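Local coordinates for protein NADH:ubiquinone oxidoreductase, Na translocating, C subunit (Parabacteroides distasonis, PDB 3LWX) that probably serves as the C subunit of a sodium-translocating membrane complex and contains a domain of the FMN-binding family, at residues A[136-141]-A[152-157]. Numbering follows the deposited sequence. Where two conformers were deposited one is given.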
ATOM      1  N   ASN A 136       6.436  -1.633  10.026  1.00  7.44           N
ATOM      2  CA  ASN A 136       7.814  -1.149   9.963  1.00  7.67           C
ATOM      3  C   ASN A 136       8.783  -2.201   9.460  1.00  7.64           C
ATOM      4  O   ASN A 136       9.826  -1.854   8.906  1.00  8.86           O
ATOM      5  CB  ASN A 136       8.321  -0.673  11.326  1.00  8.66           C
ATOM      6  CG  ASN A 136       7.743   0.650  11.759  1.00 10.70           C
ATOM      7  OD1 ASN A 136       7.250   1.445  10.950  1.00 12.81           O
ATOM      8  ND2 ASN A 136       7.872   0.929  13.058  1.00 12.76           N
ATOM      9  N   GLU A 137       8.456  -3.480   9.624  1.00  7.67           N
ATOM     10  CA  GLU A 137       9.329  -4.563   9.203  0.50  7.73           C
ATOM     11  C   GLU A 137       9.524  -4.622   7.693  1.00  7.70           C
ATOM     12  O   GLU A 137      10.502  -5.211   7.211  1.00  8.69           O
ATOM     13  CB  GLU A 137       8.767  -5.892   9.712  0.50  8.26           C
ATOM     14  CG  GLU A 137       8.851  -6.007  11.212  0.50  9.39           C
ATOM     15  CD  GLU A 137      10.279  -5.925  11.690  0.50 10.78           C
ATOM     16  OE1 GLU A 137      11.077  -6.822  11.336  0.50 10.37           O
ATOM     17  OE2 GLU A 137      10.596  -4.957  12.421  0.50 11.76           O
ATOM     18  N   PHE A 138       8.587  -4.045   6.933  1.00  7.55           N
ATOM     19  CA  PHE A 138       8.706  -4.063   5.479  1.00  7.79           C
ATOM     20  C   PHE A 138       9.776  -3.116   4.949  1.00  7.45           C
ATOM     21  O   PHE A 138      10.274  -3.295   3.847  1.00  7.39           O
ATOM     22  CB  PHE A 138       7.347  -3.762   4.831  1.00  7.74           C
ATOM     23  CG  PHE A 138       6.348  -4.884   4.986  1.00  7.84           C
ATOM     24  CD1 PHE A 138       6.280  -5.897   4.062  1.00  8.33           C
ATOM     25  CD2 PHE A 138       5.509  -4.934   6.076  1.00  7.57           C
ATOM     26  CE1 PHE A 138       5.395  -6.932   4.196  1.00  9.03           C
ATOM     27  CE2 PHE A 138       4.624  -5.962   6.218  1.00  8.82           C
ATOM     28  CZ  PHE A 138       4.544  -6.960   5.266  1.00  9.24           C
ATOM     29  N   LYS A 139      10.136  -2.105   5.726  1.00  7.96           N
ATOM     30  CA  LYS A 139      11.111  -1.124   5.278  1.00  8.18           C
ATOM     31  C   LYS A 139      12.431  -1.797   4.944  1.00  7.93           C
ATOM     32  O   LYS A 139      12.960  -2.557   5.746  1.00  9.31           O
ATOM     33  CB  LYS A 139      11.317  -0.068   6.365  1.00  8.75           C
ATOM     34  CG  LYS A 139      10.060   0.736   6.681  1.00  9.36           C
ATOM     35  CD  LYS A 139      10.264   1.680   7.849  1.00 11.01           C
ATOM     36  CE  LYS A 139       9.042   2.528   8.090  1.00 11.08           C
ATOM     37  NZ  LYS A 139       9.313   3.592   9.130  1.00 14.93           N
ATOM     38  N   GLY A 140      12.950  -1.515   3.757  1.00  7.58           N
ATOM     39  CA  GLY A 140      14.222  -2.071   3.330  1.00  8.13           C
ATOM     40  C   GLY A 140      14.130  -3.410   2.630  1.00  7.88           C
ATOM     41  O   GLY A 140      15.105  -3.872   2.062  1.00  9.46           O
ATOM     42  N   LYS A 141      12.966  -4.059   2.691  1.00  7.55           N
ATOM     43  CA  LYS A 141      12.775  -5.325   1.993  0.80  7.28           C
ATOM     44  C   LYS A 141      12.555  -5.042   0.504  1.00  7.23           C
ATOM     45  O   LYS A 141      12.127  -3.952   0.134  1.00  8.53           O
ATOM     46  CB  LYS A 141      11.597  -6.103   2.587  0.80  7.47           C
ATOM     47  CG  LYS A 141      11.666  -6.358   4.088  0.80  9.35           C
ATOM     48  CD  LYS A 141      12.881  -7.166   4.514  0.80 11.65           C
ATOM     49  CE  LYS A 141      12.820  -7.510   6.025  0.80 11.56           C
ATOM     50  NZ  LYS A 141      13.003  -6.346   6.942  0.80 12.84           N
ATOM     51  N   VAL A 152       7.084  -9.899  -0.781  1.00  6.63           N
ATOM     52  CA  VAL A 152       7.632 -10.132   0.550  1.00  6.65           C
ATOM     53  C   VAL A 152       6.729 -11.113   1.284  1.00  6.89           C
ATOM     54  O   VAL A 152       5.520 -10.909   1.384  1.00  8.22           O
ATOM     55  CB  VAL A 152       7.776  -8.798   1.330  1.00  7.59           C
ATOM     56  CG1 VAL A 152       8.277  -9.062   2.765  1.00  8.28           C
ATOM     57  CG2 VAL A 152       8.697  -7.859   0.583  1.00  8.90           C
ATOM     58  N   ALA A 153       7.329 -12.194   1.781  1.00  7.22           N
ATOM     59  CA  ALA A 153       6.576 -13.209   2.520  1.00  7.94           C
ATOM     60  C   ALA A 153       6.267 -12.766   3.937  1.00  7.75           C
ATOM     61  O   ALA A 153       7.018 -12.000   4.531  1.00  8.61           O
ATOM     62  CB  ALA A 153       7.355 -14.526   2.558  1.00  9.46           C
ATOM     63  N   VAL A 154       5.164 -13.279   4.475  1.00  8.03           N
ATOM     64  CA  VAL A 154       4.810 -13.074   5.875  1.00  8.55           C
ATOM     65  C   VAL A 154       4.869 -14.462   6.517  1.00  9.61           C
ATOM     66  O   VAL A 154       4.113 -15.346   6.133  1.00 12.02           O
ATOM     67  CB  VAL A 154       3.446 -12.400   6.045  1.00  8.66           C
ATOM     68  CG1 VAL A 154       3.159 -12.147   7.535  1.00 10.38           C
ATOM     69  CG2 VAL A 154       3.379 -11.099   5.258  1.00  8.93           C
ATOM     70  N   VAL A 155       5.800 -14.658   7.438  1.00 10.61           N
ATOM     71  CA  VAL A 155       6.071 -15.980   8.006  1.00 11.52           C
ATOM     72  C   VAL A 155       5.578 -16.105   9.438  1.00 12.43           C
ATOM     73  O   VAL A 155       5.226 -15.122  10.075  1.00 12.39           O
ATOM     74  CB  VAL A 155       7.604 -16.303   7.955  1.00 13.20           C
ATOM     75  CG1 VAL A 155       8.135 -16.282   6.512  1.00 14.96           C
ATOM     76  CG2 VAL A 155       8.412 -15.362   8.835  1.00 15.03           C
ATOM     77  N   LYS A 156       5.518 -17.335   9.935  1.00 13.64           N
ATOM     78  CA  LYS A 156       5.188 -17.534  11.336  1.00 15.25           C
ATOM     79  C   LYS A 156       6.334 -16.912  12.130  1.00 16.28           C
ATOM     80  O   LYS A 156       7.488 -17.049  11.738  1.00 17.17           O
ATOM     81  CB  LYS A 156       5.053 -19.011  11.656  1.00 17.37           C
ATOM     82  CG  LYS A 156       3.924 -19.686  10.913  1.00 22.97           C
ATOM     83  N   PRO A 157       6.007 -16.160  13.200  0.50 15.93           N
ATOM     84  CA  PRO A 157       7.001 -15.403  13.970  0.50 16.13           C
ATOM     85  C   PRO A 157       8.296 -16.163  14.279  0.50 15.29           C
ATOM     86  O   PRO A 157       8.258 -17.283  14.781  0.50 15.27           O
ATOM     87  CB  PRO A 157       6.249 -15.069  15.262  0.50 16.58           C
ATOM     88  CG  PRO A 157       4.829 -14.983  14.850  0.50 17.53           C
ATOM     89  CD  PRO A 157       4.643 -15.971  13.739  0.50 16.34           C
TER
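Phe138 reaches from a 3-10 turn to Val152 and Val154 of segment 152-157, a small hydrophobic contact within the FMN-binding domain. The ring meets the two valines differently. Val152 CG1 comes in obliquely against the CD1-CE1 side, 3.9 Å from CE1 and 4.0 Å from CD1, whereas Val154 CG2 lies at the ring edge, close to its plane and 4.3 Å from CZ. The CB bond of Phe138 runs alongside segment 152-157, and with CG anti to its own carbonyl carbon (chi1 -71°) the ring closes on the valines. Other apolar residues also pack on it: Phe134 meets it edge-to-face, Phe116 at an inclined angle, and Ile111 of strand 111-118, Val167 of strand 166-168 and Leu184 of helix 174-196 add aliphatic contacts, and the residue is buried.

Val152 has its two methyls on separate jobs. CG1, anti to the backbone N (chi1 177°), takes the ring, and CG2 packs 3.9 Å from Lys141 CB. Phe138 and Lys141 are the two ends of a type II beta turn, closed by Lys141 N to Phe138 O, and this brings both residues to the same valine. Beyond CB the lysine leaves the strand: in the conformer described here, bends at chi2 and chi4 fold the chain back over its own segment. Lys141 NZ then donates to Glu137 O, 2.8 Å away, linking the end of the turn to the residue just before its start, and approaches that carbonyl nearly head-on, at a C=O...N angle of 162°.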